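PDB 3LLW: geranyltranstransferase (IspA) from Helicobacter pylori, which probably acts as a magnesium-dependent prenyltransferase in isoprenoid biosynthesis. Local coordinates for residues 20-25 and 43-48; 37-42 and 109-114; 61-66 and 284-289; 209-214 and 280-285; 254-257 and 263-266. All blocks are in the same frame, centred on the assembly; numbering follows the deposited sequence.

Interaction 1: 20-25 and 43-48; sequences SFLKNH and MVLNGG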
# COMPACT_ATOMS: atom_id res chain seq x y z
N SER A 20 -21.71 -11.03 -1.23
CA SER A 20 -21.92 -11.77 0.01
C SER A 20 -20.59 -12.07 0.69
O SER A 20 -20.46 -11.91 1.91
CB SER A 20 -22.71 -13.05 -0.27
OG SER A 20 -23.31 -13.52 0.92
N PHE A 21 -19.61 -12.50 -0.11
CA PHE A 21 -18.23 -12.70 0.33
C PHE A 21 -17.63 -11.47 1.04
O PHE A 21 -16.97 -11.60 2.07
CB PHE A 21 -17.39 -13.08 -0.90
CG PHE A 21 -15.91 -13.19 -0.65
CD1 PHE A 21 -15.33 -14.42 -0.34
CD2 PHE A 21 -15.07 -12.07 -0.79
CE1 PHE A 21 -13.94 -14.54 -0.14
CE2 PHE A 21 -13.69 -12.18 -0.59
CZ PHE A 21 -13.13 -13.41 -0.27
N LEU A 22 -17.93 -10.30 0.54
CA LEU A 22 -17.42 -9.10 1.10
C LEU A 22 -18.10 -8.80 2.43
O LEU A 22 -17.48 -8.36 3.36
CB LEU A 22 -17.60 -7.98 0.09
CG LEU A 22 -17.34 -6.55 0.45
CD1 LEU A 22 -17.17 -5.72 -0.76
CD2 LEU A 22 -18.38 -5.98 1.33
N LYS A 23 -19.38 -9.06 2.51
CA LYS A 23 -20.19 -8.97 3.74
C LYS A 23 -19.66 -9.91 4.84
O LYS A 23 -19.60 -9.53 6.00
CB LYS A 23 -21.66 -9.29 3.42
CG LYS A 23 -22.64 -9.11 4.57
CD LYS A 23 -23.89 -9.99 4.39
CE LYS A 23 -25.03 -9.26 3.66
NZ LYS A 23 -24.83 -9.16 2.18
N ASN A 24 -19.24 -11.11 4.45
CA ASN A 24 -18.76 -12.12 5.40
C ASN A 24 -17.26 -12.14 5.61
O ASN A 24 -16.73 -13.03 6.26
CB ASN A 24 -19.21 -13.52 4.96
CG ASN A 24 -20.69 -13.74 5.14
OD1 ASN A 24 -21.28 -13.33 6.15
ND2 ASN A 24 -21.31 -14.38 4.16
N HIS A 25 -16.58 -11.15 5.02
CA HIS A 25 -15.14 -11.03 5.19
C HIS A 25 -14.87 -10.39 6.55
O HIS A 25 -15.28 -9.26 6.81
CB HIS A 25 -14.52 -10.20 4.06
CG HIS A 25 -13.03 -10.31 4.00
ND1 HIS A 25 -12.40 -11.41 3.44
CD2 HIS A 25 -12.05 -9.50 4.45
CE1 HIS A 25 -11.09 -11.25 3.54
NE2 HIS A 25 -10.86 -10.10 4.15
N MET A 43 -16.32 1.11 6.31
CA MET A 43 -16.57 1.88 5.08
C MET A 43 -16.57 1.00 3.82
O MET A 43 -17.09 1.41 2.77
CB MET A 43 -15.57 3.04 4.94
CG MET A 43 -15.57 4.04 6.08
SD MET A 43 -17.20 4.69 6.54
CE MET A 43 -17.41 4.05 8.16
N VAL A 44 -16.00 -0.19 3.90
CA VAL A 44 -16.08 -1.13 2.77
C VAL A 44 -17.48 -1.75 2.77
O VAL A 44 -18.10 -1.90 1.71
CB VAL A 44 -15.01 -2.26 2.83
CG1 VAL A 44 -14.95 -3.04 1.49
CG2 VAL A 44 -13.65 -1.69 3.16
N LEU A 45 -17.97 -2.09 3.96
CA LEU A 45 -19.30 -2.69 4.11
C LEU A 45 -20.40 -1.71 3.75
O LEU A 45 -21.36 -2.07 3.07
CB LEU A 45 -19.52 -3.20 5.54
CG LEU A 45 -18.67 -4.39 5.98
CD1 LEU A 45 -18.85 -4.68 7.46
CD2 LEU A 45 -18.99 -5.63 5.15
N ASN A 46 -20.22 -0.47 4.18
CA ASN A 46 -21.24 0.56 4.04
C ASN A 46 -21.18 1.27 2.69
O ASN A 46 -22.03 2.11 2.40
CB ASN A 46 -21.09 1.61 5.16
CG ASN A 46 -21.65 1.14 6.50
OD1 ASN A 46 -21.90 1.95 7.39
ND2 ASN A 46 -21.85 -0.17 6.66
N GLY A 47 -20.19 0.95 1.86
CA GLY A 47 -20.05 1.62 0.56
C GLY A 47 -20.95 0.97 -0.48
O GLY A 47 -22.05 0.50 -0.17
N GLY A 48 -20.50 1.00 -1.72
CA GLY A 48 -20.82 -0.08 -2.63
C GLY A 48 -21.91 -0.12 -3.68
O GLY A 48 -23.00 -0.62 -3.43
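Val44 meets Leu22 through one methyl each. Val44 CG1 lies 4.1 Å from Leu22 CD1. The Val44 side chain starts toward the 20-25 segment, and with CG1 anti to the backbone N (chi1 -169°) that branch is the one that reaches the leucine. Its carbonyl oxygen is near the leucine too: Val44 O is 4.1 Å from Leu22 CD2. That oxygen accepts a hydrogen bond from Arg50.

Leu45 comes next and makes the closer approach. Its CD2 methyl sits 3.6 Å from Leu22 O and 3.8 Å from Lys23 CA. It therefore packs on the backbone of the last helical turn, where helix 6-23 ends. The same methyl touches Leu22 CD2 at 3.9 Å, and the two leucine side chains run past each other in opposite directions. Leu22 thus divides its two branches, CD1 for Val44 and CD2 for Leu45. Lys23 turns its chain away from the contact.

The contact joins the end of helix 6-23 to the end of helix 36-45, in the all-helical fold of the prenyl synthases. Leu81 of helix 73-94 also touches Leu22, and Leu127 of helix 117-137 touches Val44.

No hydrogen bond links the two segments. The join rests on van der Waals packing of methyl groups on one another and on backbone atoms, with Leu22 and Val44 buried and Leu45 exposed. Its hold is therefore one of shape and hydrophobic burial, not of directed polar bonds.

Interaction 2: 37-42 and 109-114; sequences EKAFFE and PTLHAK
Glu42 OE2 takes a hydrogen bond from Lys114 NZ at 2.9 Å, and the pair forms a salt bridge. The ammonium does not lie in the carboxylate plane. It meets OE2 from above, 38° out of it. The other oxygen, Glu42 OE1, is hydrogen-bonded to the hydroxyl of Tyr115. Both carboxylate oxygens thus have a partner, which limits the rotation of the group.

Two long side chains span the gap between the helices. Lys114 is stretched out from end to end, with CG anti to the backbone N (chi1 -171°). Glu42 is also extended beyond CG, and the two chains cross at an oblique angle. The lysine also lays its chain against the acid: Lys114 CD is 3.3 Å from Glu42 OE2.

Deeper in, Leu111 packs on Ala39. Leu111 CD2 lies 3.7 Å from Ala39 O and 4.3 Å from Ala39 CB. Ala120 and Ile123 of helix 117-137 and Ile92 of helix 73-94 also touch Leu111, so the leucine sits in a buried layer between helices.

The contact ties helix 36-45 to the short helix 111-114, which follows the small hairpin of strands 104-105 and 108-109. The side chain of Leu111 is about 11 Å from that of Asp94, which binds magnesium in a structure of this protein, though no ion is bound to this chain here.

The contact has two characters. Its inner part is apolar, while its outer part is a charged pair near solvent. The lysine would probably favour the ionised form of Glu42.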
# COMPACT_ATOMS: atom_id res chain seq x y z
N GLU A 37 -10.94 -2.69 15.06
CA GLU A 37 -11.34 -3.87 14.29
C GLU A 37 -12.66 -3.71 13.53
O GLU A 37 -12.80 -4.17 12.39
CB GLU A 37 -11.41 -5.09 15.21
CG GLU A 37 -11.72 -6.42 14.51
CD GLU A 37 -12.24 -7.46 15.49
OE1 GLU A 37 -13.47 -7.50 15.70
OE2 GLU A 37 -11.42 -8.22 16.05
N LYS A 38 -13.65 -3.06 14.17
CA LYS A 38 -14.92 -2.80 13.49
C LYS A 38 -14.79 -1.63 12.52
O LYS A 38 -15.35 -1.66 11.42
CB LYS A 38 -16.11 -2.60 14.46
CG LYS A 38 -15.83 -1.73 15.69
CD LYS A 38 -16.05 -2.49 17.02
CE LYS A 38 -15.10 -3.69 17.21
NZ LYS A 38 -13.67 -3.29 17.44
N ALA A 39 -14.01 -0.62 12.92
CA ALA A 39 -13.74 0.55 12.09
C ALA A 39 -12.94 0.23 10.81
O ALA A 39 -13.05 0.97 9.83
CB ALA A 39 -13.01 1.57 12.90
N PHE A 40 -12.16 -0.85 10.82
CA PHE A 40 -11.34 -1.25 9.67
C PHE A 40 -12.14 -1.46 8.38
O PHE A 40 -11.81 -0.86 7.36
CB PHE A 40 -10.52 -2.51 9.99
CG PHE A 40 -9.68 -3.01 8.83
CD1 PHE A 40 -8.69 -2.19 8.27
CD2 PHE A 40 -9.88 -4.28 8.32
CE1 PHE A 40 -7.91 -2.65 7.21
CE2 PHE A 40 -9.10 -4.76 7.25
CZ PHE A 40 -8.12 -3.95 6.69
N PHE A 41 -13.18 -2.29 8.43
CA PHE A 41 -13.92 -2.68 7.22
C PHE A 41 -15.24 -1.93 7.05
O PHE A 41 -15.90 -2.06 6.02
CB PHE A 41 -14.14 -4.19 7.23
CG PHE A 41 -13.91 -4.84 5.89
CD1 PHE A 41 -12.65 -4.83 5.29
CD2 PHE A 41 -14.95 -5.50 5.23
CE1 PHE A 41 -12.42 -5.45 4.05
CE2 PHE A 41 -14.74 -6.13 4.00
CZ PHE A 41 -13.47 -6.10 3.40
N GLU A 42 -15.61 -1.15 8.05
CA GLU A 42 -16.88 -0.45 8.12
C GLU A 42 -17.26 0.32 6.84
O GLU A 42 -18.38 0.18 6.34
CB GLU A 42 -16.88 0.51 9.32
CG GLU A 42 -18.25 0.96 9.75
CD GLU A 42 -18.23 1.77 11.04
OE1 GLU A 42 -17.41 1.46 11.93
OE2 GLU A 42 -19.06 2.70 11.16
N PRO A 109 -22.23 7.90 8.77
CA PRO A 109 -21.08 8.70 9.24
C PRO A 109 -19.75 8.22 8.65
O PRO A 109 -19.53 7.01 8.51
CB PRO A 109 -21.09 8.48 10.76
CG PRO A 109 -22.46 7.97 11.09
CD PRO A 109 -22.93 7.22 9.87
N THR A 110 -18.90 9.17 8.29
CA THR A 110 -17.53 8.86 7.90
C THR A 110 -16.68 8.62 9.16
O THR A 110 -17.09 8.98 10.27
CB THR A 110 -16.92 9.99 7.07
OG1 THR A 110 -17.09 11.22 7.76
CG2 THR A 110 -17.60 10.07 5.70
N LEU A 111 -15.50 8.02 8.97
CA LEU A 111 -14.66 7.63 10.10
C LEU A 111 -14.21 8.75 11.05
O LEU A 111 -14.11 8.53 12.26
CB LEU A 111 -13.46 6.81 9.63
CG LEU A 111 -13.77 5.47 8.98
CD1 LEU A 111 -12.53 4.90 8.29
CD2 LEU A 111 -14.29 4.49 10.02
N HIS A 112 -13.94 9.94 10.53
CA HIS A 112 -13.51 11.03 11.42
C HIS A 112 -14.67 11.66 12.18
O HIS A 112 -14.47 12.25 13.25
CB HIS A 112 -12.73 12.10 10.66
CG HIS A 112 -13.50 12.70 9.53
ND1 HIS A 112 -13.59 12.09 8.30
CD2 HIS A 112 -14.22 13.85 9.45
CE1 HIS A 112 -14.34 12.83 7.50
NE2 HIS A 112 -14.73 13.91 8.18
N ALA A 113 -15.87 11.54 11.62
CA ALA A 113 -17.06 12.01 12.30
C ALA A 113 -17.43 11.03 13.41
O ALA A 113 -17.68 11.43 14.55
CB ALA A 113 -18.22 12.19 11.32
N LYS A 114 -17.45 9.74 13.06
CA LYS A 114 -17.86 8.69 13.99
C LYS A 114 -16.82 8.44 15.08
O LYS A 114 -17.17 8.21 16.24
CB LYS A 114 -18.17 7.40 13.25
CG LYS A 114 -18.82 6.33 14.14
CD LYS A 114 -19.26 5.12 13.35
CE LYS A 114 -19.79 4.04 14.28
NZ LYS A 114 -20.60 3.01 13.57

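Interaction 3: 61-66 and 284-289; sequences CALVGQ and PAYPLL. With SO4 (sulfate ion), chain E.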
# COMPACT_ATOMS: atom_id res chain seq x y z
N CYS A 61 -15.18 -13.85 -15.72
CA CYS A 61 -16.28 -14.81 -15.95
C CYS A 61 -16.47 -15.15 -17.42
O CYS A 61 -16.83 -16.28 -17.75
CB CYS A 61 -17.61 -14.27 -15.42
SG CYS A 61 -17.70 -14.12 -13.65
N ALA A 62 -16.26 -14.16 -18.28
CA ALA A 62 -16.31 -14.35 -19.71
C ALA A 62 -15.18 -15.22 -20.25
O ALA A 62 -15.39 -16.01 -21.18
CB ALA A 62 -16.29 -13.02 -20.39
N LEU A 63 -13.99 -15.09 -19.68
CA LEU A 63 -12.79 -15.68 -20.28
C LEU A 63 -12.38 -17.04 -19.72
O LEU A 63 -11.71 -17.82 -20.40
CB LEU A 63 -11.61 -14.70 -20.23
CG LEU A 63 -11.65 -13.46 -21.13
CD1 LEU A 63 -10.51 -12.52 -20.74
CD2 LEU A 63 -11.59 -13.79 -22.62
N VAL A 64 -12.78 -17.33 -18.48
CA VAL A 64 -12.56 -18.66 -17.93
C VAL A 64 -13.86 -19.46 -18.01
O VAL A 64 -14.95 -18.90 -17.85
CB VAL A 64 -11.92 -18.62 -16.49
CG1 VAL A 64 -12.81 -17.92 -15.49
CG2 VAL A 64 -11.56 -20.02 -16.00
N GLY A 65 -13.75 -20.76 -18.31
CA GLY A 65 -14.91 -21.67 -18.33
C GLY A 65 -15.55 -21.75 -16.96
O GLY A 65 -14.86 -21.66 -15.94
N GLN A 66 -16.88 -21.92 -16.93
CA GLN A 66 -17.68 -21.89 -15.70
C GLN A 66 -17.24 -22.85 -14.58
O GLN A 66 -17.36 -22.52 -13.40
CB GLN A 66 -19.16 -22.12 -16.00
CG GLN A 66 -19.90 -20.88 -16.49
CD GLN A 66 -21.39 -21.13 -16.74
OE1 GLN A 66 -22.03 -21.92 -16.04
NE2 GLN A 66 -21.95 -20.44 -17.73
N PRO A 284 -16.48 -10.31 -33.00
CA PRO A 284 -15.95 -11.49 -33.71
C PRO A 284 -15.08 -12.44 -32.88
O PRO A 284 -15.37 -13.63 -32.82
CB PRO A 284 -15.12 -10.88 -34.84
CG PRO A 284 -15.67 -9.52 -35.03
CD PRO A 284 -16.02 -9.07 -33.65
N ALA A 285 -14.02 -11.91 -32.26
CA ALA A 285 -13.05 -12.74 -31.54
C ALA A 285 -13.40 -13.02 -30.07
O ALA A 285 -12.93 -14.01 -29.51
CB ALA A 285 -11.65 -12.14 -31.65
N TYR A 286 -14.21 -12.16 -29.46
CA TYR A 286 -14.55 -12.31 -28.03
C TYR A 286 -16.02 -12.06 -27.68
O TYR A 286 -16.31 -11.10 -26.96
CB TYR A 286 -13.66 -11.37 -27.18
CG TYR A 286 -12.20 -11.69 -27.28
CD1 TYR A 286 -11.35 -10.95 -28.11
CD2 TYR A 286 -11.65 -12.75 -26.56
CE1 TYR A 286 -9.99 -11.27 -28.22
CE2 TYR A 286 -10.31 -13.07 -26.65
CZ TYR A 286 -9.48 -12.33 -27.48
OH TYR A 286 -8.15 -12.66 -27.54
N PRO A 287 -16.95 -12.91 -28.17
CA PRO A 287 -18.39 -12.70 -27.94
C PRO A 287 -18.88 -12.67 -26.48
O PRO A 287 -19.69 -11.81 -26.14
CB PRO A 287 -19.05 -13.87 -28.71
CG PRO A 287 -17.97 -14.87 -28.92
CD PRO A 287 -16.70 -14.09 -29.03
N LEU A 288 -18.39 -13.59 -25.64
CA LEU A 288 -18.81 -13.66 -24.24
C LEU A 288 -18.32 -12.44 -23.45
O LEU A 288 -19.04 -11.91 -22.60
CB LEU A 288 -18.34 -14.96 -23.57
CG LEU A 288 -18.81 -16.28 -24.21
CD1 LEU A 288 -18.12 -17.50 -23.58
CD2 LEU A 288 -20.32 -16.44 -24.18
N LEU A 289 -17.10 -12.00 -23.76
CA LEU A 289 -16.52 -10.78 -23.20
C LEU A 289 -17.30 -9.55 -23.62
O LEU A 289 -17.65 -8.69 -22.78
CB LEU A 289 -15.04 -10.66 -23.59
CG LEU A 289 -14.21 -9.45 -23.12
CD1 LEU A 289 -14.22 -9.28 -21.62
CD2 LEU A 289 -12.77 -9.56 -23.62
S SO4 E . -14.96 -15.14 -25.48
O1 SO4 E . -16.27 -15.40 -26.09
O2 SO4 E . -14.96 -13.81 -24.88
O3 SO4 E . -14.69 -16.16 -24.47
O4 SO4 E . -13.94 -15.24 -26.53
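The Tyr286 ring is met by two sulfate oxygens and by the CD2 methyl of Leu63. Sulfate O2 lies in the ring plane, at the edge, 3.9 Å from Tyr286 CD2. Sulfate O4 comes in obliquely, 3.4 Å from the same carbon. Leu63 CD2 also reaches Tyr286 CD2 on an oblique path, at 4.1 Å, and the two side chains cross. Leu63 holds CG anti to its carbonyl carbon (chi1 -70°), which carries CD2 to the ring.

The sulfate probably came from the crystallisation liquor. It sits at the start of helix 287-301, where the first turn leaves backbone N-H groups without helical partners. Leu288 N donates to sulfate O1 at 2.8 Å, with an N-H...O angle of 162°. Leu289 N donates to sulfate O2, less straight at 151°. This is the classic binding of an anion at a helix N-terminus, where the helix dipole would favour the negative charge. The Pro287 ring and the CB and CG of Leu288 flank O1, so carbon atoms close in around the bonded oxygen.

Beside the anion, helix 51-63 ends against helix 287-301, within the helical bundle of the prenyl synthase fold. The small side chain of Ala62 fits where the backbones are close, with Ala62 CA 5.0 Å from Leu289 CA. Its CB points at the other helix and lies 3.6 Å from Leu289 CA and 3.7 Å from Leu288 O. Leu201 and Ser204 of helix 178-204 also touch Leu63. Leu211 of helix 209-236 touches both Tyr286 and Leu289.

Interaction 4: 209-214 and 280-285; sequences EELFKW and DALKPA
Leu282 lies over one face of the Trp214 indole in a CH-pi contact. It joins helix 209-236 to the loop between helices 261-279 and 287-301, in the helical bundle of the prenyl synthases. The CD1 methyl stands 3.6 Å from the centroid of the six-membered ring. It lies 4° off the ring normal, so it sits almost straight over that ring.

The torsions place both groups. In Trp214, CG is anti to the backbone N (chi1 -170°), which carries the indole out to the loop, so that a broad face meets the leucine. Leu282 also has CG anti to its N. Its chi2 of 72° sets CD1 over the ring, while CD2 lies by the outer atoms CZ3 and CH2.

Leu211, one turn earlier on the helix, adds its own CD1 to Leu282 CD1. Their side chains cross at about a right angle. Phe218 stacks on Trp214, and Leu289 of helix 287-301 touches both leucines. No hydrogen bond crosses between the segments.

Between atoms, the closest pair is Leu282 CD2 and Trp214 CH2, at 3.7 Å.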
# COMPACT_ATOMS: atom_id res chain seq x y z
N GLU A 209 -1.76 -10.41 -26.01
CA GLU A 209 -1.12 -9.09 -25.94
C GLU A 209 -2.00 -7.99 -26.54
O GLU A 209 -2.03 -6.87 -26.03
CB GLU A 209 0.27 -9.14 -26.59
CG GLU A 209 0.31 -9.57 -28.10
CD GLU A 209 0.44 -11.09 -28.36
OE1 GLU A 209 -0.16 -11.92 -27.63
OE2 GLU A 209 1.14 -11.45 -29.33
N GLU A 210 -2.72 -8.34 -27.61
CA GLU A 210 -3.61 -7.44 -28.31
C GLU A 210 -4.84 -7.08 -27.49
O GLU A 210 -5.29 -5.93 -27.54
CB GLU A 210 -4.07 -8.06 -29.62
CG GLU A 210 -3.19 -7.77 -30.83
CD GLU A 210 -3.98 -7.81 -32.14
OE1 GLU A 210 -4.89 -8.66 -32.28
OE2 GLU A 210 -3.70 -6.98 -33.03
N LEU A 211 -5.38 -8.06 -26.77
CA LEU A 211 -6.57 -7.86 -25.94
C LEU A 211 -6.22 -7.01 -24.72
O LEU A 211 -7.03 -6.18 -24.29
CB LEU A 211 -7.20 -9.19 -25.51
CG LEU A 211 -8.51 -9.10 -24.71
CD1 LEU A 211 -9.57 -8.37 -25.51
CD2 LEU A 211 -9.01 -10.47 -24.28
N PHE A 212 -5.02 -7.23 -24.19
CA PHE A 212 -4.47 -6.42 -23.12
C PHE A 212 -4.47 -4.95 -23.52
O PHE A 212 -5.07 -4.12 -22.81
CB PHE A 212 -3.05 -6.88 -22.76
CG PHE A 212 -2.53 -6.29 -21.47
CD1 PHE A 212 -2.63 -7.01 -20.28
CD2 PHE A 212 -1.95 -5.02 -21.45
CE1 PHE A 212 -2.15 -6.46 -19.09
CE2 PHE A 212 -1.47 -4.47 -20.26
CZ PHE A 212 -1.57 -5.20 -19.08
N LYS A 213 -3.83 -4.65 -24.64
CA LYS A 213 -3.72 -3.28 -25.14
C LYS A 213 -5.10 -2.68 -25.34
O LYS A 213 -5.36 -1.51 -24.97
CB LYS A 213 -2.93 -3.23 -26.44
CG LYS A 213 -1.42 -3.12 -26.25
CD LYS A 213 -0.75 -2.70 -27.57
CE LYS A 213 0.40 -1.71 -27.35
NZ LYS A 213 1.59 -2.33 -26.68
N TRP A 214 -5.99 -3.50 -25.92
CA TRP A 214 -7.36 -3.11 -26.17
C TRP A 214 -8.12 -2.80 -24.87
O TRP A 214 -8.77 -1.75 -24.79
CB TRP A 214 -8.09 -4.19 -26.97
CG TRP A 214 -9.43 -3.73 -27.46
CD1 TRP A 214 -9.71 -3.14 -28.65
CD2 TRP A 214 -10.67 -3.80 -26.74
NE1 TRP A 214 -11.04 -2.84 -28.73
CE2 TRP A 214 -11.66 -3.23 -27.57
CE3 TRP A 214 -11.03 -4.28 -25.47
CZ2 TRP A 214 -12.99 -3.14 -27.17
CZ3 TRP A 214 -12.35 -4.18 -25.08
CH2 TRP A 214 -13.32 -3.62 -25.93
N ASP A 280 -18.15 -2.98 -29.98
CA ASP A 280 -18.78 -3.89 -30.94
C ASP A 280 -17.82 -4.40 -32.03
O ASP A 280 -18.22 -5.12 -32.94
CB ASP A 280 -20.05 -3.26 -31.55
CG ASP A 280 -21.12 -2.92 -30.50
OD1 ASP A 280 -22.01 -2.10 -30.82
OD2 ASP A 280 -21.07 -3.43 -29.36
N ALA A 281 -16.54 -4.03 -31.91
CA ALA A 281 -15.47 -4.62 -32.71
C ALA A 281 -14.79 -5.76 -31.94
O ALA A 281 -13.77 -6.30 -32.37
CB ALA A 281 -14.45 -3.56 -33.10
N LEU A 282 -15.35 -6.10 -30.78
CA LEU A 282 -14.86 -7.20 -29.96
C LEU A 282 -15.72 -8.44 -30.20
O LEU A 282 -15.29 -9.56 -29.89
CB LEU A 282 -14.88 -6.80 -28.49
CG LEU A 282 -13.99 -7.48 -27.45
CD1 LEU A 282 -12.53 -7.08 -27.62
CD2 LEU A 282 -14.49 -7.11 -26.09
N LYS A 283 -16.91 -8.23 -30.76
CA LYS A 283 -17.86 -9.30 -31.16
C LYS A 283 -17.31 -10.51 -31.94
O LYS A 283 -17.67 -11.64 -31.60
CB LYS A 283 -19.07 -8.72 -31.92
CG LYS A 283 -20.14 -8.10 -31.04
CD LYS A 283 -21.50 -8.07 -31.72
CE LYS A 283 -22.54 -7.37 -30.84
NZ LYS A 283 -23.94 -7.73 -31.21
N PRO A 284 -16.48 -10.31 -33.00
CA PRO A 284 -15.95 -11.49 -33.71
C PRO A 284 -15.08 -12.44 -32.88
O PRO A 284 -15.37 -13.63 -32.82
CB PRO A 284 -15.12 -10.88 -34.84
CG PRO A 284 -15.67 -9.52 -35.03
CD PRO A 284 -16.02 -9.07 -33.65
N ALA A 285 -14.02 -11.91 -32.26
CA ALA A 285 -13.05 -12.74 -31.54
C ALA A 285 -13.40 -13.02 -30.07
O ALA A 285 -12.93 -14.01 -29.51
CB ALA A 285 -11.65 -12.14 -31.65

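Interaction 5: 254-257 and 263-266; sequences SFVN and RANN
Ala264 sets its CB against the first turn of helix 255-259. The methyl lies 3.8 Å from Phe255 O and 3.9 Å from Val256 CG2. It thus meets a backbone carbonyl and a side-chain branch at once. Val256 presents CG2 because CG1 is anti to the backbone N (chi1 -179°), which leaves CG2 beside that N. The backbones come close here, with Val256 CA 5.4 Å from Ala264 CA. The small alanine leaves little side chain between them.

This is the tight and buried part, and it is small. The Phe255 ring turns from the alanine and is buried against Leu178, Leu181 and Thr182 of helix 178-204.

The outer side is looser. Asn257, Arg263 and Asn266 are exposed and make no contact across the two segments. The join has no hydrogen bond between the segments to reinforce the apolar touch.

Ser254 is the N-cap of helix 255-259. Its OG accepts from Val256 N at 3.1 Å, a weak capping bond with an N-H...O angle of 130°. Asp231 of helix 209-236 accepts a hydrogen bond from Phe255 N, so a serine hydroxyl and an aspartate carboxylate both hold N-H groups at this helix start.

The two segments belong to helices 255-259 and 261-279, which follow each other with a single residue between them. Helix 209-236 lies against both: Val228 touches Phe255, Val235 touches Val256, and Ile232 touches Asn265.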
# COMPACT_ATOMS: atom_id res chain seq x y z
N SER A 254 -15.17 19.96 -12.99
CA SER A 254 -16.07 19.11 -13.73
C SER A 254 -16.30 19.59 -15.16
O SER A 254 -16.07 20.75 -15.49
CB SER A 254 -17.38 18.93 -12.96
OG SER A 254 -18.47 19.57 -13.59
N PHE A 255 -16.74 18.67 -16.02
CA PHE A 255 -17.01 18.99 -17.41
C PHE A 255 -18.25 19.86 -17.61
O PHE A 255 -18.37 20.54 -18.62
CB PHE A 255 -17.11 17.72 -18.24
CG PHE A 255 -15.79 17.12 -18.55
CD1 PHE A 255 -15.02 17.61 -19.60
CD2 PHE A 255 -15.30 16.07 -17.80
CE1 PHE A 255 -13.79 17.06 -19.89
CE2 PHE A 255 -14.06 15.51 -18.09
CZ PHE A 255 -13.31 16.01 -19.13
N VAL A 256 -19.16 19.85 -16.64
CA VAL A 256 -20.29 20.77 -16.66
C VAL A 256 -19.82 22.22 -16.48
O VAL A 256 -20.37 23.13 -17.09
CB VAL A 256 -21.40 20.35 -15.65
CG1 VAL A 256 -22.59 21.32 -15.70
CG2 VAL A 256 -21.87 18.90 -15.93
N ASN A 257 -18.79 22.43 -15.68
CA ASN A 257 -18.23 23.77 -15.51
C ASN A 257 -17.43 24.23 -16.72
O ASN A 257 -17.57 25.38 -17.14
CB ASN A 257 -17.36 23.86 -14.25
CG ASN A 257 -18.18 23.84 -12.99
OD1 ASN A 257 -19.40 24.00 -13.03
ND2 ASN A 257 -17.52 23.64 -11.85
N ARG A 263 -23.64 21.08 -23.45
CA ARG A 263 -22.47 20.55 -24.14
C ARG A 263 -21.83 19.36 -23.43
O ARG A 263 -21.30 18.47 -24.09
CB ARG A 263 -21.43 21.63 -24.36
CG ARG A 263 -21.75 22.65 -25.44
CD ARG A 263 -20.53 23.52 -25.70
NE ARG A 263 -20.87 24.87 -26.13
CZ ARG A 263 -20.05 25.92 -26.05
NH1 ARG A 263 -20.45 27.11 -26.47
NH2 ARG A 263 -18.83 25.78 -25.53
N ALA A 264 -21.88 19.35 -22.09
CA ALA A 264 -21.42 18.18 -21.32
C ALA A 264 -22.31 16.98 -21.60
O ALA A 264 -21.80 15.86 -21.78
CB ALA A 264 -21.38 18.48 -19.82
N ASN A 265 -23.62 17.21 -21.65
CA ASN A 265 -24.57 16.17 -22.02
C ASN A 265 -24.31 15.59 -23.40
O ASN A 265 -24.33 14.37 -23.55
CB ASN A 265 -26.01 16.65 -21.90
CG ASN A 265 -26.63 16.30 -20.56
OD1 ASN A 265 -26.84 15.12 -20.24
ND2 ASN A 265 -26.93 17.32 -19.76
N ASN A 266 -24.03 16.45 -24.38
CA ASN A 266 -23.74 16.00 -25.73
C ASN A 266 -22.45 15.21 -25.85
O ASN A 266 -22.40 14.19 -26.55
CB ASN A 266 -23.72 17.15 -26.73
CG ASN A 266 -23.61 16.65 -28.17
OD1 ASN A 266 -24.55 16.06 -28.71
ND2 ASN A 266 -22.45 16.87 -28.79

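Overall arrangement
The five contacts fall into two touching pairs and one separate site. Interactions 1 and 2 share helix 36-45, with centres 13 Å apart, and their segments alternate along the chain. Interactions 3 and 4 lie 11 Å apart between centres, share Pro284 and Ala285, and meet through Leu211, Leu282, Tyr286 and Leu289. Interaction 4 stands on the opposite side of the chain's centre from interactions 1 and 2. Interaction 5 is nested in the loops closed by interactions 3 and 4, yet its nearest atoms stay about 17 Å from interaction 4. Interaction 3 brings early helix 51-63 to the final helix 287-301, so distant parts of the sequence close one helical bundle.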